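Long-range contacts in holo-[acyl-carrier-protein] synthase (PDB 5XUK), which belongs to the 4'-phosphopantetheinyl transferase superfamily and binds coenzyme A in an assembly of three copies of its chain: residues Val7-Ile12 with Gly106-Val111; Leu68-Ser73 with Pro80-Ser85; Leu97-Ser102 with Ala110-Ser115. One frame throughout, in Å; residues are numbered along the deposited sequence.

In the fold
Contacts 1 and 3 lie in one antiparallel sheet, ordered 2-8, 107-114, 97-104, with their centres about 15 Å apart. They share Ala110 and Val111 of strand 107-114, the middle strand, which pairs with 2-8 and with 97-104. Contact 2 is the separate hairpin 70-74/80-84, which falls along the chain between the two halves of contact 1 and ahead of contact 3. Its centre is about 11 Å from that of contact 3, where Ile82 and Leu84 pack on Leu97, and about 19 Å from that of contact 1. Contacts 2 and 3 both touch coenzyme A, and all three contacts meet the third subunit, so core, ligand pocket and assembly interface adjoin.

Contact 1. Residues Val7-Ile12 with Gly106-Val111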
loop_
_atom_site.group_PDB
_atom_site.type_symbol
_atom_site.label_atom_id
_atom_site.label_comp_id
_atom_site.label_asym_id
_atom_site.label_seq_id
_atom_site.Cartn_x
_atom_site.Cartn_y
_atom_site.Cartn_z
ATOM N N VAL A 7 -6.426 -8.247 -2.222
ATOM C CA VAL A 7 -7.336 -9.383 -2.348
ATOM C C VAL A 7 -8.200 -9.178 -3.566
ATOM O O VAL A 7 -8.625 -8.049 -3.849
ATOM C CB VAL A 7 -8.223 -9.527 -1.080
ATOM C CG1 VAL A 7 -9.358 -10.506 -1.301
ATOM C CG2 VAL A 7 -7.383 -9.956 0.113
ATOM N N SER A 8 -8.439 -10.258 -4.298
ATOM C CA SER A 8 -9.424 -10.273 -5.369
ATOM C C SER A 8 -10.824 -10.282 -4.761
ATOM O O SER A 8 -11.159 -11.181 -3.959
ATOM C CB SER A 8 -9.253 -11.520 -6.215
ATOM O OG SER A 8 -10.328 -11.670 -7.132
ATOM N N ILE A 9 -11.627 -9.284 -5.137
ATOM C CA ILE A 9 -12.989 -9.172 -4.647
ATOM C C ILE A 9 -13.793 -10.367 -5.126
ATOM O O ILE A 9 -14.483 -11.011 -4.338
ATOM C CB ILE A 9 -13.667 -7.870 -5.113
ATOM C CG1 ILE A 9 -12.978 -6.667 -4.459
ATOM C CG2 ILE A 9 -15.144 -7.904 -4.752
ATOM C CD1 ILE A 9 -13.594 -5.319 -4.768
ATOM N N ALA A 10 -13.659 -10.670 -6.415
ATOM C CA ALA A 10 -14.258 -11.859 -7.024
ATOM C C ALA A 10 -13.952 -13.160 -6.272
ATOM O O ALA A 10 -14.817 -14.016 -6.142
ATOM C CB ALA A 10 -13.808 -11.975 -8.472
ATOM N N ARG A 11 -12.729 -13.310 -5.779
ATOM C CA ARG A 11 -12.357 -14.494 -4.999
ATOM C C ARG A 11 -13.090 -14.523 -3.651
ATOM O O ARG A 11 -13.447 -15.597 -3.148
ATOM C CB ARG A 11 -10.837 -14.543 -4.791
ATOM C CG ARG A 11 -10.365 -15.426 -3.645
ATOM C CD ARG A 11 -8.844 -15.511 -3.577
ATOM N NE ARG A 11 -8.405 -15.890 -2.232
ATOM C CZ ARG A 11 -7.739 -15.112 -1.379
ATOM N NH1 ARG A 11 -7.373 -13.875 -1.708
ATOM N NH2 ARG A 11 -7.418 -15.585 -0.176
ATOM N N ILE A 12 -13.288 -13.351 -3.053
ATOM C CA ILE A 12 -14.101 -13.264 -1.848
ATOM C C ILE A 12 -15.554 -13.617 -2.174
ATOM O O ILE A 12 -16.148 -14.448 -1.484
ATOM C CB ILE A 12 -14.002 -11.883 -1.170
ATOM C CG1 ILE A 12 -13.028 -11.959 0.005
ATOM C CG2 ILE A 12 -15.365 -11.424 -0.662
ATOM C CD1 ILE A 12 -11.634 -12.386 -0.387
ATOM N N GLY A 106 -12.245 -4.628 -9.077
ATOM C CA GLY A 106 -12.041 -6.039 -8.765
ATOM C C GLY A 106 -11.074 -6.325 -7.635
ATOM O O GLY A 106 -10.919 -7.483 -7.237
ATOM N N PHE A 107 -10.470 -5.283 -7.069
ATOM C CA PHE A 107 -9.471 -5.456 -6.020
ATOM C C PHE A 107 -9.730 -4.623 -4.808
ATOM O O PHE A 107 -10.108 -3.461 -4.920
ATOM C CB PHE A 107 -8.078 -5.069 -6.528
ATOM C CG PHE A 107 -7.459 -6.102 -7.393
ATOM C CD1 PHE A 107 -6.890 -7.236 -6.832
ATOM C CD2 PHE A 107 -7.457 -5.957 -8.775
ATOM C CE1 PHE A 107 -6.313 -8.208 -7.642
ATOM C CE2 PHE A 107 -6.887 -6.924 -9.591
ATOM C CZ PHE A 107 -6.318 -8.051 -9.023
ATOM N N ALA A 108 -9.464 -5.219 -3.654
ATOM C CA ALA A 108 -9.423 -4.499 -2.388
ATOM C C ALA A 108 -8.011 -4.567 -1.871
ATOM O O ALA A 108 -7.366 -5.599 -2.003
ATOM C CB ALA A 108 -10.372 -5.142 -1.361
ATOM N N ILE A 109 -7.556 -3.501 -1.225
ATOM C CA ILE A 109 -6.292 -3.537 -0.538
ATOM C C ILE A 109 -6.366 -2.765 0.731
ATOM O O ILE A 109 -7.150 -1.821 0.850
ATOM C CB ILE A 109 -5.138 -2.920 -1.376
ATOM C CG1 ILE A 109 -5.443 -1.493 -1.780
ATOM C CG2 ILE A 109 -4.929 -3.722 -2.646
ATOM C CD1 ILE A 109 -4.262 -0.836 -2.465
ATOM N N ALA A 110 -5.494 -3.139 1.658
ATOM C CA ALA A 110 -5.462 -2.567 2.984
ATOM C C ALA A 110 -4.032 -2.538 3.443
ATOM O O ALA A 110 -3.223 -3.361 3.031
ATOM C CB ALA A 110 -6.292 -3.437 3.949
ATOM N N VAL A 111 -3.766 -1.652 4.383
ATOM C CA VAL A 111 -2.446 -1.476 4.962
ATOM C C VAL A 111 -2.632 -1.091 6.417
ATOM O O VAL A 111 -3.608 -0.434 6.774
ATOM C CB VAL A 111 -1.656 -0.345 4.243
ATOM C CG1 VAL A 111 -2.264 1.029 4.552
ATOM C CG2 VAL A 111 -0.186 -0.422 4.619
#
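Val7 O is gripped twice from the strand opposite. Ala108 N donates to Val7 O at 3.0 Å, nearly along the C=O axis, and Phe107 CA adds a CA-H...O contact to it of 3.5 Å. In return Val7 N donates a hydrogen bond to Ala108 O at 2.8 Å, with an N-H...O angle of 167°, so Val7 and Ala108 form an antiparallel hydrogen-bonded pair. Ser8 and Phe107 follow as a non-hydrogen-bonded pair, and there the Phe107 ring comes in obliquely, its CD1 3.5 Å from Val7 O. One residue on, Ile9 N reaches Gly106 O at 2.9 Å. That donor stands above the carbonyl plane, 36° out of it, at the point where the backbone of Ile9 turns into a helix.

The side chain of Ile9 then folds back over the strand end. Ile9 CG1 is anti to the carbonyl carbon (chi1 -67°) and the chain runs on extended, which lays CG1 over the carbonyl of Gly106 and carries Ile9 CD1 to 3.9 Å from Phe107 N. Ile9 also touches Ser40, Ser41 and Ala44 of helix 40-56, while Val7 leans on Phe47 of that helix.

Ser8 manages the change of structure. Ser8 OG accepts from Arg11 N at 3.2 Å, and its carbonyl O takes Ile12 N at the start of the helix. Asp104 OD2 of the second subunit receives Ser8 N and also makes a salt bridge with Arg11 NH1, and Ala105 of that subunit packs against Ser8 and Phe107. The carboxylate sits near the N-terminal end of helix 9-15, which would be expected to stabilise its negative charge. This is a strand-to-helix junction with a serine N-cap, set at an outermost strand of the chain's antiparallel sheet and at a subunit boundary.

Contact 2. Residues Leu68-Ser73 with Pro80-Ser85; sequences LDIKIS and PLITLS. With COA (coenzyme A), chain B.
Lys71 leaves its strand with CG anti to the backbone N (chi1 177°) and lies alongside Thr83, both side chains pointing the same way. Lys71 CB is 3.6 Å from Thr83 OG1, CG and CD pass the same oxygen slightly farther off, and bends at chi3 (137°) and chi4 keep the tip close, so that Lys71 NZ ends 4.0 Å from it. This is proximity along the whole aliphatic chain, without a hydrogen bond. Thr83 OG1 takes the crowded position between its backbone N and carbonyl carbon, which holds it beside the Lys71 chain.

Underneath, the backbones pair in both directions: Lys71 N donates to Thr83 O at 2.8 Å, and Thr83 N to Lys71 O at 2.9 Å. Ser73 and Leu81 repeat the two-bond pattern, with Leu81 N 2.7 Å from Ser73 O.

The opposite face is apolar. Ile70 CG2 lies 3.6 Å from Ile82 CG1, and Ile70 CG1 rests against Leu84 CD2. Helix 40-56 covers Ile72 through Phe46 and Leu49, and strand 97-104 meets Ile82 and Leu84. At the far end Pro80 brings its CD to 3.3 Å from N3A of coenzyme A. The whole is an antiparallel beta hairpin with one buried and one more open face, whose second strand starts at the adenine in the ligand pocket.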
loop_
_atom_site.group_PDB
_atom_site.type_symbol
_atom_site.label_atom_id
_atom_site.label_comp_id
_atom_site.label_asym_id
_atom_site.label_seq_id
_atom_site.Cartn_x
_atom_site.Cartn_y
_atom_site.Cartn_z
ATOM N N LEU A 68 -10.722 -13.205 14.507
ATOM C CA LEU A 68 -11.655 -12.602 15.475
ATOM C C LEU A 68 -10.957 -11.881 16.622
ATOM O O LEU A 68 -11.611 -11.175 17.399
ATOM C CB LEU A 68 -12.636 -13.631 16.010
ATOM C CG LEU A 68 -13.601 -14.176 14.951
ATOM C CD1 LEU A 68 -14.398 -15.342 15.529
ATOM C CD2 LEU A 68 -14.530 -13.079 14.442
ATOM N N ASP A 69 -9.636 -12.007 16.724
ATOM C CA ASP A 69 -8.886 -11.161 17.668
ATOM C C ASP A 69 -8.759 -9.716 17.165
ATOM O O ASP A 69 -8.367 -8.821 17.931
ATOM C CB ASP A 69 -7.494 -11.726 17.928
ATOM C CG ASP A 69 -7.527 -13.082 18.618
ATOM O OD1 ASP A 69 -8.258 -13.209 19.622
ATOM O OD2 ASP A 69 -6.816 -14.010 18.154
ATOM N N ILE A 70 -9.062 -9.490 15.882
ATOM C CA ILE A 70 -8.901 -8.170 15.290
ATOM C C ILE A 70 -10.289 -7.572 15.111
ATOM O O ILE A 70 -11.115 -8.110 14.343
ATOM C CB ILE A 70 -8.188 -8.234 13.927
ATOM C CG1 ILE A 70 -6.836 -8.955 14.040
ATOM C CG2 ILE A 70 -7.967 -6.838 13.381
ATOM C CD1 ILE A 70 -6.464 -9.694 12.773
ATOM N N LYS A 71 -10.551 -6.485 15.830
ATOM C CA LYS A 71 -11.837 -5.800 15.722
ATOM C C LYS A 71 -11.704 -4.570 14.835
ATOM O O LYS A 71 -10.942 -3.670 15.158
ATOM C CB LYS A 71 -12.348 -5.382 17.100
ATOM C CG LYS A 71 -13.656 -4.583 17.071
ATOM C CD LYS A 71 -14.102 -4.195 18.484
ATOM C CE LYS A 71 -14.609 -2.757 18.590
ATOM N NZ LYS A 71 -14.285 -2.179 19.931
ATOM N N ILE A 72 -12.443 -4.543 13.724
ATOM C CA ILE A 72 -12.567 -3.347 12.892
ATOM C C ILE A 72 -13.864 -2.597 13.247
ATOM O O ILE A 72 -14.915 -3.214 13.377
ATOM C CB ILE A 72 -12.638 -3.688 11.385
ATOM C CG1 ILE A 72 -11.436 -4.539 10.940
ATOM C CG2 ILE A 72 -12.706 -2.398 10.558
ATOM C CD1 ILE A 72 -11.739 -5.354 9.698
ATOM N N SER A 73 -13.772 -1.276 13.392
ATOM C CA SER A 73 -14.926 -0.386 13.527
ATOM C C SER A 73 -14.708 0.866 12.678
ATOM O O SER A 73 -13.639 1.046 12.086
ATOM C CB SER A 73 -15.139 0.011 14.989
ATOM O OG SER A 73 -13.986 0.631 15.540
ATOM N N PRO A 80 -11.680 3.676 8.759
ATOM C CA PRO A 80 -11.519 2.368 9.418
ATOM C C PRO A 80 -10.642 2.440 10.655
ATOM O O PRO A 80 -9.563 3.025 10.611
ATOM C CB PRO A 80 -10.863 1.499 8.348
ATOM C CG PRO A 80 -10.202 2.453 7.419
ATOM C CD PRO A 80 -11.041 3.705 7.430
ATOM N N LEU A 81 -11.132 1.882 11.759
ATOM C CA LEU A 81 -10.393 1.850 13.023
ATOM C C LEU A 81 -10.204 0.396 13.374
ATOM O O LEU A 81 -11.045 -0.445 13.054
ATOM C CB LEU A 81 -11.151 2.556 14.148
ATOM C CG LEU A 81 -11.499 4.036 13.944
ATOM C CD1 LEU A 81 -12.383 4.520 15.093
ATOM C CD2 LEU A 81 -10.254 4.906 13.812
ATOM N N ILE A 82 -9.092 0.094 14.014
ATOM C CA ILE A 82 -8.726 -1.282 14.261
ATOM C C ILE A 82 -8.231 -1.374 15.692
ATOM O O ILE A 82 -7.453 -0.529 16.147
ATOM C CB ILE A 82 -7.682 -1.757 13.227
ATOM C CG1 ILE A 82 -7.413 -3.248 13.360
ATOM C CG2 ILE A 82 -6.388 -0.976 13.361
ATOM C CD1 ILE A 82 -6.277 -3.712 12.474
ATOM N N THR A 83 -8.738 -2.368 16.415
ATOM C CA THR A 83 -8.293 -2.639 17.776
ATOM C C THR A 83 -8.118 -4.142 17.963
ATOM O O THR A 83 -8.815 -4.947 17.339
ATOM C CB THR A 83 -9.299 -2.108 18.815
ATOM O OG1 THR A 83 -10.607 -2.603 18.510
ATOM C CG2 THR A 83 -9.341 -0.580 18.807
ATOM N N LEU A 84 -7.167 -4.512 18.812
ATOM C CA LEU A 84 -6.982 -5.895 19.209
ATOM C C LEU A 84 -7.572 -6.080 20.589
ATOM O O LEU A 84 -7.850 -5.098 21.278
ATOM C CB LEU A 84 -5.500 -6.238 19.255
ATOM C CG LEU A 84 -4.770 -6.241 17.917
ATOM C CD1 LEU A 84 -3.282 -6.385 18.165
ATOM C CD2 LEU A 84 -5.283 -7.364 17.035
ATOM N N SER A 85 -7.758 -7.337 20.986
ATOM C CA SER A 85 -8.051 -7.681 22.381
ATOM C C SER A 85 -7.077 -6.965 23.317
ATOM O O SER A 85 -5.878 -6.907 23.043
ATOM C CB SER A 85 -7.926 -9.191 22.598
ATOM O OG SER A 85 -8.620 -9.908 21.593
HETATM N N1A COA B . -11.028 8.413 6.496
HETATM C C2A COA B . -10.325 7.301 6.192
HETATM N N3A COA B . -10.807 6.331 5.397
HETATM C C4A COA B . -12.042 6.424 4.878
HETATM C C5A COA B . -12.864 7.605 5.171
HETATM C C6A COA B . -12.272 8.640 6.037
HETATM N N6A COA B . -12.952 9.771 6.358
HETATM N N7A COA B . -14.031 7.429 4.531
HETATM C C8A COA B . -13.980 6.244 3.863
HETATM N N9A COA B . -12.780 5.646 4.092
HETATM C C1B COA B . -12.356 4.339 3.579
HETATM C C2B COA B . -13.391 3.277 3.966
HETATM O O2B COA B . -12.797 2.152 4.615
HETATM C C3B COA B . -14.005 2.827 2.661
HETATM O O3B COA B . -14.234 1.423 2.578
HETATM P P3B COA B . -15.505 0.701 3.289
HETATM O O7A COA B . -16.613 1.733 3.230
HETATM O O8A COA B . -15.809 -0.478 2.401
HETATM O O9A COA B . -14.953 0.385 4.668
HETATM C C4B COA B . -12.947 3.229 1.665
HETATM O O4B COA B . -12.307 4.402 2.162
HETATM C C5B COA B . -13.518 3.465 0.288
HETATM O O5B COA B . -12.541 2.901 -0.558
HETATM P P1A COA B . -12.184 3.520 -1.964
HETATM O O1A COA B . -13.256 2.929 -2.855
HETATM O O2A COA B . -10.720 3.355 -2.297
HETATM O O3A COA B . -12.353 5.065 -1.647
HETATM P P2A COA B . -12.625 6.106 -2.833
HETATM O O4A COA B . -11.316 6.413 -3.549
HETATM O O5A COA B . -13.809 5.586 -3.629
HETATM O O6A COA B . -13.103 7.373 -1.942
HETATM C CBP COA B . -13.123 8.974 -0.082
HETATM C CCP COA B . -12.807 7.549 -0.544
HETATM C CDP COA B . -13.923 8.947 1.211
HETATM C CEP COA B . -11.820 9.719 0.177
HETATM C CAP COA B . -13.966 9.660 -1.175
HETATM O OAP COA B . -15.337 9.275 -1.031
HETATM C C9P COA B . -13.901 11.157 -1.166
HETATM O O9P COA B . -13.977 11.785 -0.121
HETATM N N8P COA B . -13.780 11.723 -2.369
#

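Contact 3. Residues Leu97-Ser102 with Ala110-Ser115; sequences LSASIS and AVVVVS. With COA (coenzyme A), chain B.
Strands 97-104 and 107-114 form an antiparallel beta hairpin, and its two faces are packed quite differently. One face carries Leu97, Ala99, Ile101, Ala110, Val112 and Val114, and its tightest spot is at Leu97. Leu97 has CG anti to its carbonyl carbon (chi1 -69°), which brings Leu97 CD2 to 3.6 Å from Val114 CB, the two side chains lying side by side; the same methyl also reaches Val112 CG1 at 4.1 Å. Further along, Ala99 CB meets Val112 CG2, and Ile101 CG1 meets Ala110 CB. Leu49 of helix 40-56 presses on Ala99, Ile101, Ala110 and Val112, while Ile82 and Leu84 of the neighbouring hairpin close over Leu97.

The other face holds Ser98, Ser100, Val111 and Val113, where the closest approach between side chains is Ser100 CB to Val111 CG1, 4.2 Å. Ser98 OG is bonded to Ile2 N of the third subunit, Ser100 OG more weakly to its Ile4 N, and Val113 packs on its Ile2, so this layer is an interface between copies. Solvent comes nearer at the end of the hairpin, where Ser115 is exposed and poorly ordered.

Along the ladder the bonds differ too: the straighter pair lies toward the Ser115 end. There Ser98 and Val113 exchange bonds, with Val113 N 2.8 Å from Ser98 O. Ser100 and Val111 stand farther apart, and Ser100 N reaches Val111 O at 3.1 Å with an N-H...O angle of only 144°.

At the turn end the strand runs into the ligand pocket, where Ile101 CB lies 3.9 Å from the ribose O2B of coenzyme A. Ile101 O receives Lys55 NZ and Ser102 OG receives Ile6 N, both of the third subunit. Ser102 OG, anti to its backbone N (chi1 162°), in turn donates to phosphate O2A of coenzyme A at 2.6 Å.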
loop_
_atom_site.group_PDB
_atom_site.type_symbol
_atom_site.label_atom_id
_atom_site.label_comp_id
_atom_site.label_asym_id
_atom_site.label_seq_id
_atom_site.Cartn_x
_atom_site.Cartn_y
_atom_site.Cartn_z
ATOM N N LEU A 97 -2.566 1.264 16.518
ATOM C CA LEU A 97 -2.726 0.694 15.181
ATOM C C LEU A 97 -3.373 1.724 14.266
ATOM O O LEU A 97 -4.359 2.353 14.636
ATOM C CB LEU A 97 -3.599 -0.554 15.236
ATOM C CG LEU A 97 -2.980 -1.757 15.940
ATOM C CD1 LEU A 97 -4.030 -2.805 16.262
ATOM C CD2 LEU A 97 -1.875 -2.349 15.078
ATOM N N SER A 98 -2.799 1.914 13.080
ATOM C CA SER A 98 -3.355 2.834 12.080
ATOM C C SER A 98 -3.649 2.043 10.802
ATOM O O SER A 98 -2.803 1.276 10.345
ATOM C CB SER A 98 -2.363 3.969 11.809
ATOM O OG SER A 98 -2.878 4.907 10.878
ATOM N N ALA A 99 -4.842 2.216 10.237
ATOM C CA ALA A 99 -5.302 1.382 9.127
ATOM C C ALA A 99 -5.879 2.194 7.975
ATOM O O ALA A 99 -6.230 3.358 8.159
ATOM C CB ALA A 99 -6.344 0.398 9.628
ATOM N N SER A 100 -5.958 1.583 6.783
ATOM C CA SER A 100 -6.652 2.189 5.657
ATOM C C SER A 100 -7.034 1.135 4.644
ATOM O O SER A 100 -6.330 0.157 4.476
ATOM C CB SER A 100 -5.758 3.255 4.993
ATOM O OG SER A 100 -6.434 3.930 3.946
ATOM N N ILE A 101 -8.132 1.363 3.935
ATOM C CA ILE A 101 -8.636 0.466 2.919
ATOM C C ILE A 101 -8.991 1.208 1.642
ATOM O O ILE A 101 -9.410 2.361 1.673
ATOM C CB ILE A 101 -9.953 -0.205 3.369
ATOM C CG1 ILE A 101 -9.730 -1.079 4.596
ATOM C CG2 ILE A 101 -10.532 -1.053 2.234
ATOM C CD1 ILE A 101 -11.028 -1.401 5.326
ATOM N N SER A 102 -8.917 0.505 0.521
ATOM C CA SER A 102 -9.414 1.020 -0.731
ATOM C C SER A 102 -9.778 -0.145 -1.619
ATOM O O SER A 102 -9.235 -1.243 -1.480
ATOM C CB SER A 102 -8.306 1.863 -1.413
ATOM O OG SER A 102 -8.569 2.061 -2.812
ATOM N N ALA A 110 -5.494 -3.139 1.658
ATOM C CA ALA A 110 -5.462 -2.567 2.984
ATOM C C ALA A 110 -4.032 -2.538 3.443
ATOM O O ALA A 110 -3.223 -3.361 3.031
ATOM C CB ALA A 110 -6.292 -3.437 3.949
ATOM N N VAL A 111 -3.766 -1.652 4.383
ATOM C CA VAL A 111 -2.446 -1.476 4.962
ATOM C C VAL A 111 -2.632 -1.091 6.417
ATOM O O VAL A 111 -3.608 -0.434 6.774
ATOM C CB VAL A 111 -1.656 -0.345 4.243
ATOM C CG1 VAL A 111 -2.264 1.029 4.552
ATOM C CG2 VAL A 111 -0.186 -0.422 4.619
ATOM N N VAL A 112 -1.712 -1.543 7.255
ATOM C CA VAL A 112 -1.755 -1.271 8.688
ATOM C C VAL A 112 -0.363 -0.927 9.138
ATOM O O VAL A 112 0.598 -1.595 8.739
ATOM C CB VAL A 112 -2.256 -2.504 9.479
ATOM C CG1 VAL A 112 -2.105 -2.296 10.983
ATOM C CG2 VAL A 112 -3.699 -2.812 9.111
ATOM N N VAL A 113 -0.266 0.123 9.942
ATOM C CA VAL A 113 0.965 0.480 10.637
ATOM C C VAL A 113 0.791 0.322 12.152
ATOM O O VAL A 113 -0.118 0.909 12.755
ATOM C CB VAL A 113 1.378 1.924 10.329
ATOM C CG1 VAL A 113 2.576 2.313 11.177
ATOM C CG2 VAL A 113 1.719 2.069 8.855
ATOM N N VAL A 114 1.671 -0.475 12.753
ATOM C CA VAL A 114 1.654 -0.742 14.198
ATOM C C VAL A 114 2.818 -0.050 14.925
ATOM O O VAL A 114 3.959 -0.053 14.446
ATOM C CB VAL A 114 1.687 -2.257 14.499
ATOM C CG1 VAL A 114 2.773 -2.955 13.701
ATOM C CG2 VAL A 114 1.906 -2.499 15.979
ATOM N N SER A 115 2.502 0.544 16.079
ATOM C CA SER A 115 3.489 1.146 16.982
ATOM C C SER A 115 3.646 0.293 18.236
ATOM O O SER A 115 4.736 -0.204 18.529
ATOM C CB SER A 115 3.039 2.544 17.383
ATOM O OG SER A 115 2.701 3.303 16.241
HETATM N N1A COA B . -11.028 8.413 6.496
HETATM C C2A COA B . -10.325 7.301 6.192
HETATM N N3A COA B . -10.807 6.331 5.397
HETATM C C4A COA B . -12.042 6.424 4.878
HETATM C C5A COA B . -12.864 7.605 5.171
HETATM C C6A COA B . -12.272 8.640 6.037
HETATM N N6A COA B . -12.952 9.771 6.358
HETATM N N7A COA B . -14.031 7.429 4.531
HETATM C C8A COA B . -13.980 6.244 3.863
HETATM N N9A COA B . -12.780 5.646 4.092
HETATM C C1B COA B . -12.356 4.339 3.579
HETATM C C2B COA B . -13.391 3.277 3.966
HETATM O O2B COA B . -12.797 2.152 4.615
HETATM C C3B COA B . -14.005 2.827 2.661
HETATM O O3B COA B . -14.234 1.423 2.578
HETATM P P3B COA B . -15.505 0.701 3.289
HETATM O O7A COA B . -16.613 1.733 3.230
HETATM O O8A COA B . -15.809 -0.478 2.401
HETATM O O9A COA B . -14.953 0.385 4.668
HETATM C C4B COA B . -12.947 3.229 1.665
HETATM O O4B COA B . -12.307 4.402 2.162
HETATM C C5B COA B . -13.518 3.465 0.288
HETATM O O5B COA B . -12.541 2.901 -0.558
HETATM P P1A COA B . -12.184 3.520 -1.964
HETATM O O1A COA B . -13.256 2.929 -2.855
HETATM O O2A COA B . -10.720 3.355 -2.297
HETATM O O3A COA B . -12.353 5.065 -1.647
HETATM P P2A COA B . -12.625 6.106 -2.833
HETATM O O4A COA B . -11.316 6.413 -3.549
HETATM O O5A COA B . -13.809 5.586 -3.629
HETATM O O6A COA B . -13.103 7.373 -1.942
HETATM C CBP COA B . -13.123 8.974 -0.082
HETATM C CCP COA B . -12.807 7.549 -0.544
HETATM C CDP COA B . -13.923 8.947 1.211
HETATM C CEP COA B . -11.820 9.719 0.177
HETATM C CAP COA B . -13.966 9.660 -1.175
HETATM O OAP COA B . -15.337 9.275 -1.031
HETATM C C9P COA B . -13.901 11.157 -1.166
HETATM O O9P COA B . -13.977 11.785 -0.121
HETATM N N8P COA B . -13.780 11.723 -2.369
#